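Local coordinates for protein phycocyanobilin lyase subunit alpha (Nostoc sp. PCC 7120, PDB 5N3U) that pairs with the CpcF subunit to form a phycobilin lyase and is probably required for attaching the chromophore to the phycocyanin subunit CpcA, at residues 22-26 and 37-41; 52-56 and 77-81; 70-75 and 99-104. All blocks are in the same frame, centred on the assembly; numbering follows the deposited sequence.

Contact 1. Residues 22-26 and 37-41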
loop_
_atom_site.group_PDB
_atom_site.type_symbol
_atom_site.label_atom_id
_atom_site.label_comp_id
_atom_site.label_asym_id
_atom_site.label_seq_id
_atom_site.Cartn_x
_atom_site.Cartn_y
_atom_site.Cartn_z
ATOM N N ALA A 22 11.904 -19.832 -2.175
ATOM C CA ALA A 22 11.593 -19.533 -0.755
ATOM C C ALA A 22 11.828 -20.745 0.091
ATOM O O ALA A 22 12.412 -20.665 1.133
ATOM C CB ALA A 22 10.126 -19.169 -0.630
ATOM N N ILE A 23 11.356 -21.890 -0.383
ATOM C CA ILE A 23 11.560 -23.121 0.386
ATOM C C ILE A 23 12.983 -23.399 0.555
ATOM O O ILE A 23 13.399 -23.644 1.693
ATOM C CB ILE A 23 10.852 -24.336 -0.191
ATOM C CG1 ILE A 23 9.335 -24.155 -0.092
ATOM C CG2 ILE A 23 11.218 -25.571 0.600
ATOM C CD1 ILE A 23 8.539 -24.967 -1.063
ATOM N N ALA A 24 13.778 -23.307 -0.532
ATOM C CA ALA A 24 15.253 -23.498 -0.357
ATOM C C ALA A 24 15.921 -22.538 0.619
ATOM O O ALA A 24 16.765 -22.894 1.490
ATOM C CB ALA A 24 15.924 -23.380 -1.711
ATOM N N ASN A 25 15.555 -21.276 0.468
ATOM C CA ASN A 25 16.089 -20.252 1.329
ATOM C C ASN A 25 15.809 -20.487 2.812
ATOM O O ASN A 25 16.523 -19.949 3.645
ATOM C CB ASN A 25 15.553 -18.884 0.900
ATOM C CG ASN A 25 16.193 -18.351 -0.406
ATOM O OD1 ASN A 25 17.250 -18.785 -0.820
ATOM N ND2 ASN A 25 15.564 -17.395 -1.000
ATOM N N LEU A 26 14.838 -21.316 3.171
ATOM C CA LEU A 26 14.710 -21.701 4.627
ATOM C C LEU A 26 15.949 -22.332 5.255
ATOM O O LEU A 26 16.127 -22.240 6.474
ATOM C CB LEU A 26 13.489 -22.584 4.881
ATOM C CG LEU A 26 12.176 -21.796 4.721
ATOM C CD1 LEU A 26 10.982 -22.715 4.766
ATOM C CD2 LEU A 26 12.049 -20.825 5.889
ATOM N N ALA A 37 12.055 -15.492 3.990
ATOM C CA ALA A 37 11.392 -16.540 3.227
ATOM C C ALA A 37 10.215 -17.160 3.935
ATOM O O ALA A 37 9.217 -17.427 3.341
ATOM C CB ALA A 37 12.416 -17.623 2.867
ATOM N N ALA A 38 10.332 -17.440 5.203
ATOM C CA ALA A 38 9.204 -17.851 6.010
ATOM C C ALA A 38 8.064 -16.856 6.016
ATOM O O ALA A 38 6.919 -17.286 5.806
ATOM C CB ALA A 38 9.625 -18.097 7.437
ATOM N N TRP A 39 8.328 -15.537 6.172
ATOM C CA TRP A 39 7.255 -14.556 5.982
ATOM C C TRP A 39 6.639 -14.626 4.592
ATOM O O TRP A 39 5.433 -14.629 4.425
ATOM C CB TRP A 39 7.842 -13.106 6.269
ATOM C CG TRP A 39 6.903 -12.049 5.906
ATOM C CD1 TRP A 39 5.952 -11.509 6.688
ATOM C CD2 TRP A 39 6.829 -11.379 4.678
ATOM N NE1 TRP A 39 5.223 -10.639 5.995
ATOM C CE2 TRP A 39 5.726 -10.505 4.760
ATOM C CE3 TRP A 39 7.538 -11.474 3.496
ATOM C CZ2 TRP A 39 5.344 -9.667 3.722
ATOM C CZ3 TRP A 39 7.157 -10.636 2.427
ATOM C CH2 TRP A 39 6.048 -9.762 2.551
ATOM N N TRP A 40 7.489 -14.731 3.547
ATOM C CA TRP A 40 6.999 -14.753 2.192
ATOM C C TRP A 40 6.061 -15.920 1.926
ATOM O O TRP A 40 5.022 -15.784 1.245
ATOM C CB TRP A 40 8.163 -14.766 1.235
ATOM C CG TRP A 40 7.866 -14.538 -0.194
ATOM C CD1 TRP A 40 7.967 -13.381 -0.904
ATOM C CD2 TRP A 40 7.553 -15.556 -1.155
ATOM N NE1 TRP A 40 7.651 -13.595 -2.245
ATOM C CE2 TRP A 40 7.372 -14.924 -2.408
ATOM C CE3 TRP A 40 7.345 -16.925 -1.058
ATOM C CZ2 TRP A 40 7.039 -15.637 -3.572
ATOM C CZ3 TRP A 40 6.980 -17.642 -2.233
ATOM C CH2 TRP A 40 6.852 -16.979 -3.469
ATOM N N LEU A 41 6.411 -17.071 2.449
ATOM C CA LEU A 41 5.576 -18.277 2.208
ATOM C C LEU A 41 4.180 -18.115 2.793
ATOM O O LEU A 41 3.231 -18.511 2.186
ATOM C CB LEU A 41 6.264 -19.486 2.795
ATOM C CG LEU A 41 7.516 -19.989 2.052
ATOM C CD1 LEU A 41 8.267 -20.994 2.865
ATOM C CD2 LEU A 41 7.092 -20.549 0.721
#
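Ala37 brings the backbones closest: its methyl points at helix 19-25, with Ala37 CB 3.5 Å from Ala22 O and 3.9 Å from Asn25 CB. The CA atoms of Ala22 and Ala37 lie 5.0 Å apart, a gap that two alanines can fill without forcing the helices apart. Ala38 sits at the side of the interface, its CB 4.0 Å from Leu26 CD2; a small residue suits it, since Leu55 and Leu73 also press on it. Helix 31-43 belongs to a PBS lyase HEAT-like repeat, and helix 19-25 covers one of its sides near the N-terminal end of the helical solenoid. Trp40 then sets its broad apolar indole against the small Ala22 methyl, with Trp40 CE3 3.6 Å from Ala22 CB, while Tyr44 stacks on the same ring. One turn beyond Ala37, the branched end of Leu41 lets one residue touch several: Leu41 CD2 is 3.6 Å from Ala22 CB and 4.3 Å from Ile23 CG1, and Leu41 CD1 reaches Leu26 CD1 at 3.7 Å.

Contact 2. Residues 52-56 and 77-81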
loop_
_atom_site.group_PDB
_atom_site.type_symbol
_atom_site.label_atom_id
_atom_site.label_comp_id
_atom_site.label_asym_id
_atom_site.label_seq_id
_atom_site.Cartn_x
_atom_site.Cartn_y
_atom_site.Cartn_z
ATOM N N VAL A 52 4.976 -26.549 3.646
ATOM C CA VAL A 52 4.462 -26.910 4.955
ATOM C C VAL A 52 5.508 -27.671 5.715
ATOM O O VAL A 52 5.823 -27.347 6.835
ATOM C CB VAL A 52 3.102 -27.669 4.856
ATOM C CG1 VAL A 52 2.635 -28.215 6.195
ATOM C CG2 VAL A 52 1.998 -26.826 4.294
ATOM N N ASP A 53 6.074 -28.732 5.120
ATOM C CA ASP A 53 7.099 -29.511 5.804
ATOM C C ASP A 53 8.318 -28.712 6.203
ATOM O O ASP A 53 8.846 -28.822 7.304
ATOM C CB ASP A 53 7.585 -30.657 4.887
ATOM C CG ASP A 53 6.479 -31.751 4.645
ATOM O OD1 ASP A 53 5.371 -31.696 5.245
ATOM O OD2 ASP A 53 6.708 -32.645 3.807
ATOM N N ALA A 54 8.794 -27.881 5.298
ATOM C CA ALA A 54 9.930 -26.990 5.605
ATOM C C ALA A 54 9.651 -26.015 6.759
ATOM O O ALA A 54 10.527 -25.734 7.631
ATOM C CB ALA A 54 10.312 -26.224 4.344
ATOM N N LEU A 55 8.439 -25.501 6.782
ATOM C CA LEU A 55 8.090 -24.592 7.901
ATOM C C LEU A 55 7.979 -25.331 9.218
ATOM O O LEU A 55 8.418 -24.822 10.268
ATOM C CB LEU A 55 6.833 -23.818 7.570
ATOM C CG LEU A 55 7.005 -22.788 6.486
ATOM C CD1 LEU A 55 5.675 -22.406 5.908
ATOM C CD2 LEU A 55 7.782 -21.559 6.975
ATOM N N ILE A 56 7.432 -26.547 9.190
ATOM C CA ILE A 56 7.403 -27.370 10.362
ATOM C C ILE A 56 8.764 -27.610 10.894
ATOM O O ILE A 56 8.975 -27.489 12.094
ATOM C CB ILE A 56 6.639 -28.684 10.104
ATOM C CG1 ILE A 56 5.178 -28.337 9.881
ATOM C CG2 ILE A 56 6.888 -29.712 11.268
ATOM C CD1 ILE A 56 4.267 -29.421 9.324
ATOM N N ALA A 77 7.824 -18.765 11.181
ATOM C CA ALA A 77 7.336 -20.097 10.708
ATOM C C ALA A 77 6.018 -20.449 11.310
ATOM O O ALA A 77 5.104 -20.921 10.605
ATOM C CB ALA A 77 8.371 -21.188 10.988
ATOM N N ALA A 78 5.899 -20.274 12.608
ATOM C CA ALA A 78 4.634 -20.467 13.260
ATOM C C ALA A 78 3.492 -19.632 12.668
ATOM O O ALA A 78 2.425 -20.137 12.425
ATOM C CB ALA A 78 4.764 -20.237 14.746
ATOM N N ARG A 79 3.752 -18.366 12.418
ATOM C CA ARG A 79 2.754 -17.430 11.858
ATOM C C ARG A 79 2.389 -17.867 10.452
ATOM O O ARG A 79 1.222 -17.967 10.100
ATOM C CB ARG A 79 3.319 -16.026 11.754
ATOM C CG ARG A 79 3.634 -15.297 13.012
ATOM C CD ARG A 79 4.369 -13.904 12.861
ATOM N NE ARG A 79 4.728 -13.392 14.212
ATOM C CZ ARG A 79 5.904 -12.926 14.624
ATOM N NH1 ARG A 79 6.958 -12.814 13.806
ATOM N NH2 ARG A 79 6.023 -12.490 15.879
ATOM N N ALA A 80 3.387 -18.219 9.649
ATOM C CA ALA A 80 3.141 -18.692 8.296
ATOM C C ALA A 80 2.241 -19.934 8.245
ATOM O O ALA A 80 1.271 -19.976 7.418
ATOM C CB ALA A 80 4.466 -18.984 7.596
ATOM N N LEU A 81 2.464 -20.885 9.146
ATOM C CA LEU A 81 1.727 -22.167 9.126
ATOM C C LEU A 81 0.268 -21.993 9.345
ATOM O O LEU A 81 -0.568 -22.729 8.775
ATOM C CB LEU A 81 2.287 -23.147 10.108
ATOM C CG LEU A 81 3.626 -23.665 9.680
ATOM C CD1 LEU A 81 4.289 -24.356 10.799
ATOM C CD2 LEU A 81 3.377 -24.650 8.559
#
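No hydrogen bond or salt bridge crosses between residues 52-56 and 77-81; both backbones satisfy themselves along their own helices, as in Ile56 N to Val52 O and Leu81 N to Ala77 O, each 3.0 Å. What joins them is apolar packing, shared mainly by two leucines. Leu55 points toward the other helix and spans nearly one turn of it: Leu55 CD2 is 4.1 Å from Ala77 CB, and Leu55 CD1 is 4.0 Å from Ala80 CB. Leu81 leaves its backbone sideways, yet its branched tip reaches across, placing Leu81 CD2 3.7 Å from Leu55 CB and 4.3 Å from Val52 CG1, and Leu81 CD1 4.2 Å from Ile56 CG1.

A second kind of contact sets methyls against the partner's backbone. Ala77 CB lies 3.7 Å from Leu55 O, and Leu81 CD2 lies 4.0 Å from Val52 O. The small side chain at Ala77 lets the CA atoms of Leu55 and Ala77 come within 5.4 Å, whereas Val52 and Leu81 are 6.9 Å apart, a wider space that the leucine fills.

The segment axes approach to 9.6 Å and run roughly antiparallel, at 147°. This packing at an ordinary interhelical distance is consistent with neighbouring helices of a HEAT-type solenoid; here helix 49-58 of the PBS lyase HEAT-like repeat meets helix 72-83, the next helix in the chain. Helix 31-43 borders the same core through Ala38, which touches Leu55 and Ala80; Leu26 meets Ala54 on helix 49-58, and helix 102-115 covers Ala78 through Ala107.

Contact 3. Residues 70-75 and 99-104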
loop_
_atom_site.group_PDB
_atom_site.type_symbol
_atom_site.label_atom_id
_atom_site.label_comp_id
_atom_site.label_asym_id
_atom_site.label_seq_id
_atom_site.Cartn_x
_atom_site.Cartn_y
_atom_site.Cartn_z
ATOM N N GLY A 70 14.776 -15.143 22.470
ATOM C CA GLY A 70 13.841 -15.319 21.333
ATOM C C GLY A 70 14.317 -16.131 20.154
ATOM O O GLY A 70 15.540 -16.297 19.922
ATOM N N TYR A 71 13.352 -16.637 19.375
ATOM C CA TYR A 71 13.622 -17.454 18.245
ATOM C C TYR A 71 12.929 -16.846 17.024
ATOM O O TYR A 71 11.816 -17.257 16.684
ATOM C CB TYR A 71 13.031 -18.835 18.491
ATOM C CG TYR A 71 13.691 -19.684 19.569
ATOM C CD1 TYR A 71 13.257 -19.636 20.875
ATOM C CD2 TYR A 71 14.667 -20.655 19.226
ATOM C CE1 TYR A 71 13.805 -20.465 21.837
ATOM C CE2 TYR A 71 15.254 -21.455 20.165
ATOM C CZ TYR A 71 14.821 -21.360 21.455
ATOM O OH TYR A 71 15.390 -22.112 22.412
ATOM N N PRO A 72 13.562 -15.866 16.339
ATOM C CA PRO A 72 12.889 -15.192 15.203
ATOM C C PRO A 72 12.348 -16.102 14.101
ATOM O O PRO A 72 11.285 -15.884 13.589
ATOM C CB PRO A 72 13.981 -14.284 14.628
ATOM C CG PRO A 72 14.843 -13.981 15.803
ATOM C CD PRO A 72 14.861 -15.239 16.654
ATOM N N LEU A 73 13.087 -17.080 13.675
ATOM C CA LEU A 73 12.572 -17.888 12.594
ATOM C C LEU A 73 11.414 -18.760 13.105
ATOM O O LEU A 73 10.508 -19.042 12.338
ATOM C CB LEU A 73 13.695 -18.780 11.933
ATOM C CG LEU A 73 13.232 -19.662 10.792
ATOM C CD1 LEU A 73 12.754 -18.777 9.659
ATOM C CD2 LEU A 73 14.360 -20.629 10.227
ATOM N N ARG A 74 11.457 -19.207 14.346
ATOM C CA ARG A 74 10.338 -20.011 14.838
ATOM C C ARG A 74 9.053 -19.153 14.848
ATOM O O ARG A 74 8.008 -19.612 14.474
ATOM C CB ARG A 74 10.571 -20.515 16.225
ATOM C CG ARG A 74 11.611 -21.603 16.293
ATOM C CD ARG A 74 11.633 -22.193 17.683
ATOM N NE ARG A 74 12.839 -22.989 17.853
ATOM C CZ ARG A 74 13.053 -23.835 18.839
ATOM N NH1 ARG A 74 12.115 -24.048 19.758
ATOM N NH2 ARG A 74 14.221 -24.474 18.896
ATOM N N ARG A 75 9.183 -17.900 15.235
ATOM C CA ARG A 75 8.033 -17.015 15.212
ATOM C C ARG A 75 7.426 -16.868 13.834
ATOM O O ARG A 75 6.257 -17.016 13.638
ATOM C CB ARG A 75 8.450 -15.622 15.741
ATOM C CG ARG A 75 8.975 -15.602 17.136
ATOM C CD ARG A 75 9.623 -14.223 17.413
ATOM N NE ARG A 75 10.176 -14.171 18.782
ATOM C CZ ARG A 75 10.800 -13.107 19.285
ATOM N NH1 ARG A 75 10.941 -12.037 18.538
ATOM N NH2 ARG A 75 11.276 -13.097 20.537
ATOM N N CYS A 99 7.106 -23.247 24.232
ATOM C CA CYS A 99 8.362 -22.589 23.938
ATOM C C CYS A 99 8.598 -21.485 24.971
ATOM O O CYS A 99 7.666 -20.725 25.302
ATOM C CB CYS A 99 8.330 -21.924 22.551
ATOM S SG CYS A 99 9.992 -21.238 22.072
ATOM N N PRO A 100 9.862 -21.321 25.435
ATOM C CA PRO A 100 10.090 -20.250 26.337
ATOM C C PRO A 100 9.913 -18.868 25.786
ATOM O O PRO A 100 9.645 -17.968 26.579
ATOM C CB PRO A 100 11.583 -20.409 26.775
ATOM C CG PRO A 100 11.955 -21.743 26.408
ATOM C CD PRO A 100 11.075 -22.180 25.272
ATOM N N ASP A 101 9.988 -18.686 24.466
ATOM C CA ASP A 101 9.830 -17.377 23.871
ATOM C C ASP A 101 8.312 -17.052 23.764
ATOM O O ASP A 101 7.561 -17.720 23.032
ATOM C CB ASP A 101 10.434 -17.441 22.481
ATOM C CG ASP A 101 10.280 -16.162 21.688
ATOM O OD1 ASP A 101 9.673 -15.168 22.157
ATOM O OD2 ASP A 101 10.781 -16.147 20.519
ATOM N N PHE A 102 7.907 -16.001 24.465
ATOM C CA PHE A 102 6.527 -15.560 24.454
ATOM C C PHE A 102 5.945 -15.429 23.052
ATOM O O PHE A 102 4.783 -15.842 22.796
ATOM C CB PHE A 102 6.367 -14.230 25.264
ATOM C CG PHE A 102 5.022 -13.597 25.098
ATOM C CD1 PHE A 102 4.767 -12.761 24.025
ATOM C CD2 PHE A 102 3.974 -13.842 26.015
ATOM C CE1 PHE A 102 3.539 -12.204 23.816
ATOM C CE2 PHE A 102 2.719 -13.199 25.855
ATOM C CZ PHE A 102 2.452 -12.470 24.709
ATOM N N TYR A 103 6.739 -14.858 22.157
ATOM C CA TYR A 103 6.272 -14.502 20.832
ATOM C C TYR A 103 6.096 -15.767 19.946
ATOM O O TYR A 103 5.258 -15.778 19.083
ATOM C CB TYR A 103 7.163 -13.466 20.174
ATOM C CG TYR A 103 7.041 -12.155 20.861
ATOM C CD1 TYR A 103 5.880 -11.385 20.677
ATOM C CD2 TYR A 103 8.010 -11.715 21.754
ATOM C CE1 TYR A 103 5.686 -10.176 21.410
ATOM C CE2 TYR A 103 7.862 -10.506 22.437
ATOM C CZ TYR A 103 6.689 -9.768 22.261
ATOM O OH TYR A 103 6.493 -8.605 22.946
ATOM N N VAL A 104 6.803 -16.825 20.243
ATOM C CA VAL A 104 6.515 -18.147 19.619
ATOM C C VAL A 104 5.172 -18.697 20.115
ATOM O O VAL A 104 4.407 -19.171 19.338
ATOM C CB VAL A 104 7.630 -19.141 19.882
ATOM C CG1 VAL A 104 7.222 -20.509 19.414
ATOM C CG2 VAL A 104 8.864 -18.721 19.136
#
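The carboxylate of Asp101 meets both Arg75 and the start of helix 72-83. Its OD2 accepts from Arg75 NE at 2.7 Å in a salt bridge and from Tyr71 N at 2.9 Å, while Arg75 NH2 adds weak bonds of 3.1 Å to both Asp101 OD1 and Asp101 OD2. Asp101 also serves its own helix: as N-cap of helix 102-115 its OD1 accepts from Tyr103 N at 3.0 Å. A short acidic side chain is well suited to this double task. The charge of Arg75 has a further partner, for its NH1 forms a salt bridge to Asp96 of the neighbouring lyase subunit beta.

The starts of helices 72-83 and 102-115, separated in the chain by the short helix 90-96, are thus tied together within the HEAT array. Gly70 leaves room for the arginine; a CB there would come within 2.3 Å of Arg75 NH2. Over one face of the guanidinium lies Tyr103 CB, 3.4 Å from Arg75 NE.

Farther out, Cys99 SG accepts from Asp101 N at 3.5 Å and makes an oblique sulfur-aromatic contact, 4.6 Å from the Tyr71 ring centroid. Deeper along the helices, beta-branched Val104 presents CG2 to Arg75 CG at 3.7 Å, Arg74 CB at 3.8 Å and Tyr71 CB at 4.2 Å. Arg74 contributes its aliphatic stem here, its NE being hydrogen-bonded to Asp61 O.

The three contacts join helices 19-25, 31-43, 49-58, 72-83 and 102-115 in the N-terminal part of the HEAT solenoid. Contact 1 closes in the chain before contact 2 opens; their centres lie about 9 Å apart, and they touch directly, with Ala38 packed on Leu55 and Ala80, and Ala54 on Ile23 and Leu26. Contacts 2 and 3 have centres about 13 Å apart and share helix 72-83, whose start serves contact 3 and whose later turns serve contact 2, so their segments alternate in sequence. Contacts 1 and 3, centres about 17 Å apart, still meet where Ala38 touches Leu73. The five helices therefore pack into one connected array, which touches subunit beta through Trp39 and Arg75.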